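Local coordinates for TRAP dicarboxylate transporter, DctP subunit (Anaerococcus prevoti, PDB 4N91), which binds D-glucuronate, in both its alpha and beta forms, as the solute-binding component of a TRAP-type transport system, to which it probably delivers the sugar acid, at residues 74-77 against 78-81; 177-180 against 181-184; 213-216 against 217-221; 310-313 against 314-318. All blocks are in the same frame, centred on the assembly; numbering follows the deposited sequence. Where two conformers were deposited one is given.

Interaction 1. Residues 74-77 against 78-81. With BDP (beta-D-glucopyranuronic acid), chain C.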
loop_
_atom_site.group_PDB
_atom_site.type_symbol
_atom_site.label_atom_id
_atom_site.label_comp_id
_atom_site.label_asym_id
_atom_site.label_seq_id
_atom_site.Cartn_x
_atom_site.Cartn_y
_atom_site.Cartn_z
ATOM N N LEU A 74 1.999 -5.856 -16.261
ATOM C CA LEU A 74 3.452 -5.917 -16.331
ATOM C C LEU A 74 3.978 -6.903 -15.306
ATOM O O LEU A 74 5.173 -6.944 -15.027
ATOM C CB LEU A 74 4.057 -4.536 -16.128
ATOM C CG LEU A 74 3.720 -3.546 -17.232
ATOM C CD1 LEU A 74 4.249 -2.167 -16.918
ATOM C CD2 LEU A 74 4.260 -4.047 -18.585
ATOM N N GLY A 75 3.071 -7.689 -14.760
ATOM C CA GLY A 75 3.402 -8.624 -13.707
ATOM C C GLY A 75 2.792 -8.256 -12.364
ATOM O O GLY A 75 2.190 -7.184 -12.201
ATOM N N SER A 76 2.947 -9.160 -11.405
ATOM C CA SER A 76 2.640 -8.895 -10.019
ATOM C C SER A 76 3.495 -7.723 -9.522
ATOM O O SER A 76 4.454 -7.304 -10.181
ATOM C CB SER A 76 2.990 -10.139 -9.204
ATOM O OG SER A 76 4.403 -10.273 -9.180
ATOM N N GLN A 77 3.155 -7.162 -8.371
ATOM C CA GLN A 77 3.901 -6.022 -7.879
ATOM C C GLN A 77 5.394 -6.335 -7.711
ATOM O O GLN A 77 6.274 -5.537 -8.067
ATOM C CB GLN A 77 3.305 -5.572 -6.549
ATOM C CG GLN A 77 3.163 -4.154 -6.435
ATOM C CD GLN A 77 2.381 -3.764 -5.202
ATOM O OE1 GLN A 77 2.786 -4.079 -4.100
ATOM N NE2 GLN A 77 1.298 -3.045 -5.388
ATOM N N ILE A 78 5.690 -7.511 -7.174
ATOM C CA ILE A 78 7.096 -7.928 -7.052
ATOM C C ILE A 78 7.807 -7.961 -8.402
ATOM O O ILE A 78 8.933 -7.473 -8.485
ATOM C CB ILE A 78 7.236 -9.310 -6.370
ATOM C CG1 ILE A 78 7.327 -9.116 -4.870
ATOM C CG2 ILE A 78 8.492 -10.018 -6.857
ATOM C CD1 ILE A 78 8.678 -8.491 -4.395
ATOM N N ASP A 79 7.153 -8.502 -9.437
ATOM C CA ASP A 79 7.621 -8.514 -10.844
ATOM C C ASP A 79 7.963 -7.043 -11.243
ATOM O O ASP A 79 9.051 -6.738 -11.754
ATOM C CB ASP A 79 6.514 -8.997 -11.842
ATOM C CG ASP A 79 6.258 -10.536 -11.866
ATOM O OD1 ASP A 79 7.055 -11.337 -11.305
ATOM O OD2 ASP A 79 5.200 -10.945 -12.487
HETATM N N MSE A 80 7.011 -6.141 -11.004
HETATM C CA MSE A 80 7.126 -4.752 -11.467
HETATM C C MSE A 80 8.242 -3.991 -10.764
HETATM O O MSE A 80 8.930 -3.197 -11.401
HETATM C CB MSE A 80 5.795 -4.007 -11.302
HETATM C CG MSE A 80 4.745 -4.509 -12.241
HETATM SE SE MSE A 80 3.161 -3.342 -12.243
HETATM C CE MSE A 80 2.318 -4.024 -10.609
ATOM N N VAL A 81 8.422 -4.200 -9.465
ATOM C CA VAL A 81 9.498 -3.512 -8.752
ATOM C C VAL A 81 10.840 -3.916 -9.384
ATOM O O VAL A 81 11.715 -3.062 -9.614
ATOM C CB VAL A 81 9.498 -3.808 -7.266
ATOM C CG1 VAL A 81 10.726 -3.188 -6.573
ATOM C CG2 VAL A 81 8.226 -3.276 -6.627
HETATM C C1 BDP C . -3.880 -2.819 -1.711
HETATM C C2 BDP C . -2.745 -1.993 -2.111
HETATM C C3 BDP C . -1.946 -2.687 -3.176
HETATM C C4 BDP C . -1.464 -3.954 -2.721
HETATM C C5 BDP C . -2.605 -4.772 -2.256
HETATM C C6 BDP C . -2.140 -6.100 -1.604
HETATM O O2 BDP C . -3.415 -0.884 -2.830
HETATM O O3 BDP C . -0.831 -1.834 -3.597
HETATM O O4 BDP C . -0.736 -4.621 -3.618
HETATM O O5 BDP C . -3.372 -4.060 -1.223
HETATM O O6A BDP C . -1.414 -6.820 -2.322
HETATM O O1 BDP C . -4.425 -2.221 -0.508
HETATM O O6B BDP C . -2.679 -6.471 -0.537
#
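Asp79 lays its carboxylate over the backbone of Gly75 and Ser76. OD2 of Asp79 takes a hydrogen bond from Ser76 N at 3.1 Å. The N-H reaches OD2 from above the carboxylate plane, 47° out of it, and the bond is bent. In return Ser76 OG accepts from Asp79 N at 3.3 Å, and this bond is nearly straight. The two bonds form a capping box, with Ser76 as N-cap of helix 77-86. Ser76 places OG between its own N and carbonyl carbon (chi1 70°), which turns the hydroxyl toward the first turn. Gly75 CA lies 3.2 Å from Asp79 OD2. Gly75 takes a positive phi (112°) as the chain turns into the cap.

Met80 is a selenomethionine. Its CG packs on Leu74 CB at 3.9 Å, and its bent end brings CE to 3.5 Å from Gly75 O. Gln77 points the other way, into the sugar pocket. Its NE2 donates to O3 of beta-D-glucuronate at 3.0 Å. Its OE1 accepts from Ser95 N, which fixes which end of the amide faces the sugar.

Helix 77-86 begins beside the pocket, and Gln77, its first residue, reaches the sugar. Met80 and Val81 rest on strand 91-95, at Cys92 and Ala94, and Ile98 of helix 96-99 touches Gln77, Ile78 and Val81.

Interaction 2. Residues 177-180 against 181-184. With BDP (beta-D-glucopyranuronic acid), chain C.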
loop_
_atom_site.group_PDB
_atom_site.type_symbol
_atom_site.label_atom_id
_atom_site.label_comp_id
_atom_site.label_asym_id
_atom_site.label_seq_id
_atom_site.Cartn_x
_atom_site.Cartn_y
_atom_site.Cartn_z
ATOM N N GLN A 177 0.757 -9.795 2.156
ATOM C CA GLN A 177 1.698 -9.457 1.105
ATOM C C GLN A 177 3.043 -10.099 1.392
ATOM O O GLN A 177 3.250 -10.671 2.471
ATOM C CB GLN A 177 1.833 -7.952 1.010
ATOM C CG GLN A 177 0.502 -7.257 0.704
ATOM C CD GLN A 177 0.696 -5.772 0.463
ATOM O OE1 GLN A 177 1.107 -5.352 -0.619
ATOM N NE2 GLN A 177 0.424 -4.989 1.466
ATOM N N GLN A 178 3.948 -10.039 0.416
ATOM C CA GLN A 178 5.285 -10.593 0.582
ATOM C C GLN A 178 6.122 -9.654 1.450
ATOM O O GLN A 178 6.942 -8.870 0.962
ATOM C CB GLN A 178 5.965 -10.867 -0.762
ATOM C CG GLN A 178 7.192 -11.773 -0.617
ATOM C CD GLN A 178 7.936 -12.024 -1.920
ATOM O OE1 GLN A 178 9.050 -11.553 -2.103
ATOM N NE2 GLN A 178 7.323 -12.767 -2.821
ATOM N N SER A 179 5.900 -9.771 2.751
ATOM C CA SER A 179 6.373 -8.835 3.741
ATOM C C SER A 179 6.721 -9.561 5.038
ATOM O O SER A 179 5.828 -10.069 5.729
ATOM C CB SER A 179 5.234 -7.855 4.035
ATOM O OG SER A 179 5.508 -7.077 5.193
ATOM N N PRO A 180 8.011 -9.643 5.375
ATOM C CA PRO A 180 8.361 -10.306 6.649
ATOM C C PRO A 180 7.692 -9.677 7.869
ATOM O O PRO A 180 7.358 -10.401 8.809
ATOM C CB PRO A 180 9.878 -10.213 6.706
ATOM C CG PRO A 180 10.306 -10.052 5.240
ATOM C CD PRO A 180 9.198 -9.282 4.579
ATOM N N THR A 181 7.435 -8.379 7.834
ATOM C CA THR A 181 6.740 -7.726 8.942
ATOM C C THR A 181 5.348 -8.315 9.139
ATOM O O THR A 181 4.962 -8.695 10.255
ATOM C CB THR A 181 6.651 -6.204 8.706
ATOM O OG1 THR A 181 7.950 -5.651 8.857
ATOM C CG2 THR A 181 5.682 -5.565 9.687
ATOM N N ASN A 182 4.610 -8.471 8.041
ATOM C CA ASN A 182 3.277 -9.031 8.124
ATOM C C ASN A 182 3.266 -10.499 8.497
ATOM O O ASN A 182 2.349 -10.962 9.171
ATOM C CB ASN A 182 2.487 -8.764 6.843
ATOM C CG ASN A 182 2.022 -7.319 6.773
ATOM O OD1 ASN A 182 2.751 -6.446 6.328
ATOM N ND2 ASN A 182 0.811 -7.064 7.264
ATOM N N VAL A 183 4.257 -11.253 8.048
ATOM C CA VAL A 183 4.353 -12.637 8.499
ATOM C C VAL A 183 4.507 -12.701 10.027
ATOM O O VAL A 183 3.823 -13.466 10.707
ATOM C CB VAL A 183 5.499 -13.349 7.815
ATOM C CG1 VAL A 183 5.740 -14.722 8.451
ATOM C CG2 VAL A 183 5.197 -13.478 6.327
ATOM N N ARG A 184 5.415 -11.890 10.571
ATOM C CA ARG A 184 5.618 -11.844 12.009
ATOM C C ARG A 184 4.347 -11.390 12.742
ATOM O O ARG A 184 4.019 -11.906 13.798
ATOM C CB ARG A 184 6.795 -10.936 12.357
ATOM C CG ARG A 184 7.074 -10.810 13.830
ATOM C CD ARG A 184 7.462 -12.114 14.476
ATOM N NE ARG A 184 7.839 -11.876 15.870
ATOM C CZ ARG A 184 7.747 -12.777 16.839
ATOM N NH1 ARG A 184 7.306 -14.008 16.580
ATOM N NH2 ARG A 184 8.096 -12.442 18.077
HETATM C C1 BDP C . -3.880 -2.819 -1.711
HETATM C C2 BDP C . -2.745 -1.993 -2.111
HETATM C C3 BDP C . -1.946 -2.687 -3.176
HETATM C C4 BDP C . -1.464 -3.954 -2.721
HETATM C C5 BDP C . -2.605 -4.772 -2.256
HETATM C C6 BDP C . -2.140 -6.100 -1.604
HETATM O O2 BDP C . -3.415 -0.884 -2.830
HETATM O O3 BDP C . -0.831 -1.834 -3.597
HETATM O O4 BDP C . -0.736 -4.621 -3.618
HETATM O O5 BDP C . -3.372 -4.060 -1.223
HETATM O O6A BDP C . -1.414 -6.820 -2.322
HETATM O O1 BDP C . -4.425 -2.221 -0.508
HETATM O O6B BDP C . -2.679 -6.471 -0.537
HETATM O O HOH W 1 0.659 -4.928 4.582
#
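Ser179, an N-cap serine, turns its hydroxyl to the side chain of Asn182, three residues on, with a carboxylate also in play. Ser179 OG lies 3.0 Å from Asn182 OD1. Its stronger partner is Glu100 OE2. The single hydroxyl proton has both oxygens within reach, so the bond to Asn182 is not settled. Ser179 sets OG opposite its own N (chi1 168°), and this carries the hydroxyl out over the first turn of helix 180-188. Asn182 OD1 faces it, while Asn182 ND2 is held by Gln238.

Water 1 continues the chain toward the sugar. It can donate to Asn182 OD1 (3.1 Å), though other acceptors compete for its protons. It weakly accepts from Gln177 NE2, which also donates to Ser95 OG. Gln177 lines the glucuronate pocket. Its amide packs against the sugar carboxylate, with OE1 3.4 Å from O6A, a contact of two acceptors and no hydrogen bond. Asn182 probably belongs to the second shell, linked to Gln177 through this water.

Gln178 centres an inverse gamma turn before the helix. The helix then opens with Val183 N bonded to Ser179 O at 3.0 Å and Arg184 N to Pro180 O.

Helix 180-188 follows strand 173-176. Val183 packs on strand 192-195, at Ala193 and Pro195. Thr181 and Arg184 touch Leu310 of helix 301-317, and Arg184 forms a salt bridge with Glu313 there.

Interaction 3. Residues 213-216 against 217-221. With BDP (beta-D-glucopyranuronic acid), chain C.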
loop_
_atom_site.group_PDB
_atom_site.type_symbol
_atom_site.label_atom_id
_atom_site.label_comp_id
_atom_site.label_asym_id
_atom_site.label_seq_id
_atom_site.Cartn_x
_atom_site.Cartn_y
_atom_site.Cartn_z
ATOM N N ALA A 213 -8.037 -12.894 4.511
ATOM C CA ALA A 213 -6.980 -12.000 4.091
ATOM C C ALA A 213 -7.148 -10.714 4.900
ATOM O O ALA A 213 -7.919 -10.666 5.876
ATOM C CB ALA A 213 -7.046 -11.740 2.579
ATOM N N GLU A 214 -6.412 -9.677 4.531
ATOM C CA GLU A 214 -6.563 -8.402 5.228
ATOM C C GLU A 214 -6.246 -7.273 4.299
ATOM O O GLU A 214 -5.286 -7.326 3.560
ATOM C CB GLU A 214 -5.694 -8.333 6.490
ATOM C CG GLU A 214 -4.257 -8.833 6.346
ATOM C CD GLU A 214 -3.285 -7.840 5.729
ATOM O OE1 GLU A 214 -2.587 -8.225 4.751
ATOM O OE2 GLU A 214 -3.167 -6.687 6.226
ATOM N N ASN A 215 -7.100 -6.254 4.314
ATOM C CA ASN A 215 -6.944 -5.172 3.381
ATOM C C ASN A 215 -7.964 -4.095 3.662
ATOM O O ASN A 215 -8.776 -4.211 4.573
ATOM C CB ASN A 215 -7.146 -5.672 1.943
ATOM C CG ASN A 215 -6.182 -5.026 0.989
ATOM O OD1 ASN A 215 -6.056 -3.798 0.959
ATOM N ND2 ASN A 215 -5.453 -5.848 0.230
ATOM N N ASN A 216 -7.931 -3.063 2.836
ATOM C CA ASN A 216 -8.985 -2.081 2.826
ATOM C C ASN A 216 -10.249 -2.623 2.150
ATOM O O ASN A 216 -10.272 -3.736 1.623
ATOM C CB ASN A 216 -8.508 -0.791 2.167
ATOM C CG ASN A 216 -8.103 -0.981 0.715
ATOM O OD1 ASN A 216 -8.847 -1.576 -0.101
ATOM N ND2 ASN A 216 -6.898 -0.523 0.384
ATOM N N GLU A 217 -11.304 -1.824 2.150
ATOM C CA GLU A 217 -12.597 -2.263 1.656
ATOM C C GLU A 217 -12.678 -2.466 0.145
ATOM O O GLU A 217 -13.538 -3.201 -0.321
ATOM C CB GLU A 217 -13.679 -1.294 2.097
ATOM C CG GLU A 217 -13.739 -1.102 3.609
ATOM C CD GLU A 217 -12.919 0.074 4.139
ATOM O OE1 GLU A 217 -11.837 0.399 3.596
ATOM O OE2 GLU A 217 -13.390 0.690 5.135
HETATM N N MSE A 218 -11.783 -1.829 -0.600
HETATM C CA MSE A 218 -11.806 -1.918 -2.053
HETATM C C MSE A 218 -11.482 -3.328 -2.537
HETATM O O MSE A 218 -11.900 -3.738 -3.617
HETATM C CB MSE A 218 -10.868 -0.877 -2.669
HETATM C CG MSE A 218 -11.473 0.498 -2.774
HETATM SE SE MSE A 218 -12.685 0.476 -4.250
HETATM C CE MSE A 218 -11.625 1.004 -5.794
ATOM N N SER A 219 -10.752 -4.091 -1.732
ATOM C CA SER A 219 -10.481 -5.487 -2.057
ATOM C C SER A 219 -11.762 -6.280 -2.163
ATOM O O SER A 219 -11.824 -7.242 -2.920
ATOM C CB SER A 219 -9.606 -6.153 -0.982
ATOM O OG SER A 219 -8.241 -5.766 -1.141
ATOM N N LEU A 220 -12.755 -5.943 -1.348
ATOM C CA LEU A 220 -13.979 -6.718 -1.302
ATOM C C LEU A 220 -14.765 -6.593 -2.601
ATOM O O LEU A 220 -15.421 -7.527 -3.024
ATOM C CB LEU A 220 -14.889 -6.231 -0.174
ATOM C CG LEU A 220 -14.342 -6.369 1.247
ATOM C CD1 LEU A 220 -15.242 -5.669 2.251
ATOM C CD2 LEU A 220 -14.196 -7.845 1.588
ATOM N N THR A 221 -14.704 -5.406 -3.194
ATOM C CA THR A 221 -15.609 -5.049 -4.286
ATOM C C THR A 221 -14.845 -5.040 -5.602
ATOM O O THR A 221 -15.129 -5.849 -6.488
ATOM C CB THR A 221 -16.312 -3.705 -3.994
ATOM O OG1 THR A 221 -15.320 -2.691 -3.729
ATOM C CG2 THR A 221 -17.248 -3.839 -2.798
HETATM C C1 BDP C . -3.880 -2.819 -1.711
HETATM C C2 BDP C . -2.745 -1.993 -2.111
HETATM C C3 BDP C . -1.946 -2.687 -3.176
HETATM C C4 BDP C . -1.464 -3.954 -2.721
HETATM C C5 BDP C . -2.605 -4.772 -2.256
HETATM C C6 BDP C . -2.140 -6.100 -1.604
HETATM O O2 BDP C . -3.415 -0.884 -2.830
HETATM O O3 BDP C . -0.831 -1.834 -3.597
HETATM O O4 BDP C . -0.736 -4.621 -3.618
HETATM O O5 BDP C . -3.372 -4.060 -1.223
HETATM O O6A BDP C . -1.414 -6.820 -2.322
HETATM O O1 BDP C . -4.425 -2.221 -0.508
HETATM O O6B BDP C . -2.679 -6.471 -0.537
HETATM O O HOH W 2 -7.500 -3.159 -1.975
#
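The glucuronate pocket is lined here by two successive asparagines, Asn215 and Asn216, with Ser219 packed against the first. Asn215 ND2 donates to the ring oxygen O5 of the beta sugar at 3.1 Å, and it also lies 2.9 Å from the carboxylate oxygen O6B. Asn215 OD1 lies 2.7 Å from the anomeric oxygen O1, and Asn216 ND2 is 3.1 Å from the same O1. Asn215 OD1 also accepts from Asn216 N at 2.8 Å, in the carbonyl plane and on a lone pair. Ser219 OG packs against Asn215 CG at 3.1 Å.

Strand 212-215 is an edge strand of a four-stranded mixed sheet, as counted within this chain. After Asn216 the chain turns into a short, weakly bonded helix at about 218-221. Asn216 caps that turn. Its OD1 accepts a weak, bent bond from Met218 N at 3.0 Å. The torsion of 62° at chi1 folds the amide back over the turn, and Asn216 ND2 is held by Ala151 O. Ser219 N bonds weakly to Asn216 O. Water 2 lies between Asn216 OD1 (2.8 Å) and Ser219 OG and bridges them. Glu214 OE2 makes a salt bridge with Arg154, which itself binds the sugar.

Interaction 4. Residues 310-313 against 314-318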
loop_
_atom_site.group_PDB
_atom_site.type_symbol
_atom_site.label_atom_id
_atom_site.label_comp_id
_atom_site.label_asym_id
_atom_site.label_seq_id
_atom_site.Cartn_x
_atom_site.Cartn_y
_atom_site.Cartn_z
ATOM N N LEU A 310 6.088 -6.658 18.010
ATOM C CA LEU A 310 6.643 -6.444 16.686
ATOM C C LEU A 310 7.304 -5.077 16.561
ATOM O O LEU A 310 8.394 -4.950 16.011
ATOM C CB LEU A 310 5.545 -6.584 15.636
ATOM C CG LEU A 310 5.974 -6.482 14.181
ATOM C CD1 LEU A 310 7.127 -7.375 13.919
ATOM C CD2 LEU A 310 4.790 -6.872 13.278
ATOM N N THR A 311 6.641 -4.051 17.072
ATOM C CA THR A 311 7.204 -2.709 17.032
ATOM C C THR A 311 8.474 -2.636 17.867
ATOM O O THR A 311 9.473 -2.041 17.443
ATOM C CB THR A 311 6.181 -1.681 17.498
ATOM O OG1 THR A 311 5.103 -1.641 16.552
ATOM C CG2 THR A 311 6.794 -0.290 17.639
ATOM N N LYS A 312 8.437 -3.234 19.053
ATOM C CA LYS A 312 9.619 -3.281 19.910
ATOM C C LYS A 312 10.784 -3.956 19.192
ATOM O O LYS A 312 11.906 -3.462 19.233
ATOM C CB LYS A 312 9.304 -4.002 21.225
ATOM C CG LYS A 312 10.497 -4.129 22.176
ATOM C CD LYS A 312 10.128 -4.916 23.433
ATOM C CE LYS A 312 11.188 -4.778 24.528
ATOM N NZ LYS A 312 12.277 -5.788 24.404
ATOM N N GLU A 313 10.507 -5.080 18.528
ATOM C CA GLU A 313 11.530 -5.873 17.864
ATOM C C GLU A 313 12.108 -5.128 16.681
ATOM O O GLU A 313 13.306 -5.129 16.455
ATOM C CB GLU A 313 10.920 -7.194 17.350
ATOM C CG GLU A 313 10.601 -8.195 18.437
ATOM C CD GLU A 313 9.647 -9.304 17.981
ATOM O OE1 GLU A 313 9.436 -9.489 16.756
ATOM O OE2 GLU A 313 9.096 -9.997 18.870
ATOM N N VAL A 314 11.235 -4.517 15.900
ATOM C CA VAL A 314 11.653 -3.853 14.667
ATOM C C VAL A 314 12.510 -2.654 15.024
ATOM O O VAL A 314 13.571 -2.433 14.427
ATOM C CB VAL A 314 10.448 -3.449 13.806
ATOM C CG1 VAL A 314 10.836 -2.440 12.731
ATOM C CG2 VAL A 314 9.807 -4.686 13.186
ATOM N N LEU A 315 12.074 -1.879 16.013
ATOM C CA LEU A 315 12.823 -0.684 16.390
ATOM C C LEU A 315 14.178 -1.049 16.989
ATOM O O LEU A 315 15.193 -0.386 16.718
ATOM C CB LEU A 315 12.032 0.161 17.380
ATOM C CG LEU A 315 10.788 0.850 16.822
ATOM C CD1 LEU A 315 10.062 1.622 17.920
ATOM C CD2 LEU A 315 11.117 1.776 15.664
ATOM N N GLU A 316 14.205 -2.100 17.802
ATOM C CA GLU A 316 15.455 -2.521 18.442
ATOM C C GLU A 316 16.476 -2.995 17.425
ATOM O O GLU A 316 17.676 -2.810 17.616
ATOM C CB GLU A 316 15.218 -3.652 19.443
ATOM C CG GLU A 316 14.662 -3.194 20.772
ATOM C CD GLU A 316 14.159 -4.346 21.641
ATOM O OE1 GLU A 316 13.985 -5.473 21.120
ATOM O OE2 GLU A 316 13.938 -4.113 22.853
ATOM N N ARG A 317 16.010 -3.616 16.351
ATOM C CA ARG A 317 16.917 -4.208 15.382
ATOM C C ARG A 317 17.439 -3.204 14.380
ATOM O O ARG A 317 18.510 -3.392 13.812
ATOM C CB ARG A 317 16.244 -5.391 14.670
ATOM C CG ARG A 317 16.030 -6.549 15.630
ATOM C CD ARG A 317 15.234 -7.715 15.058
ATOM N NE ARG A 317 14.948 -8.695 16.113
ATOM C CZ ARG A 317 13.943 -9.570 16.089
ATOM N NH1 ARG A 317 13.776 -10.413 17.106
ATOM N NH2 ARG A 317 13.101 -9.606 15.062
ATOM N N ASN A 318 16.693 -2.129 14.169
ATOM C CA ASN A 318 17.033 -1.168 13.127
ATOM C C ASN A 318 17.098 0.247 13.711
ATOM O O ASN A 318 16.081 0.935 13.819
ATOM C CB ASN A 318 16.007 -1.206 12.014
ATOM C CG ASN A 318 16.435 -0.393 10.835
ATOM O OD1 ASN A 318 17.402 0.353 10.910
ATOM N ND2 ASN A 318 15.708 -0.517 9.734
#
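Lys312 NZ meets Glu316 OE2 at 2.8 Å in an i to i+4 salt bridge. The ammonium comes to OE2 on the syn side, 17° out of the carboxylate plane. Lys312 runs extended as far as CE and then bends at chi4 (-87°), which swings NZ across to the carboxylate. Its CE lies 3.3 Å from the same oxygen.

Glu313 and Arg317, one residue further along, make a looser pair. The side chains lie side by side and point the same way. Glu313 CB lies over one face of the guanidinium, 3.9 Å above its plane and offset toward the rim. Glu313 OE1 is 4.0 Å from Arg317 NH2, well out of the guanidinium plane, so only the charges attract. The firm partner of Glu313 is Arg184.

Round the helix the spacing is the same but the chemistry is apolar. Leu310 CD1 touches Val314 CG2 at 3.9 Å, and Thr311 CG2 touches Leu315 CD1 at 3.8 Å. Backbone i to i+4 bonds run as far as Arg317 N. Asn318 then leaves helical angles.

This is the last part of helix 301-317. Leu310 is buried and packs on Met185 and Leu188 of helix 180-188. Val314 and Leu315 touch Leu321, just before helix 322-334.

How the interactions relate
Interactions 1, 2 and 3 each contribute residues to the glucuronate pocket, at the starts of three different helices. Interaction 3 is buried throughout, interactions 1 and 2 are partly buried, and interaction 4 lies at the surface. The chemistry differs with place. Interaction 1 has a capping box of hydroxyl and carboxylate. Interaction 2 sets a hydroxyl against an amide, with a water beside them. Interaction 3 has an asparagine cap. Interaction 4 pairs charges and aliphatic groups along a helix. Gln77 and Gln177 bring interactions 1 and 2 together at the sugar. Interactions 2 and 4 lie on two helices that pack together. Interaction 4 has no touch with interactions 1 or 3.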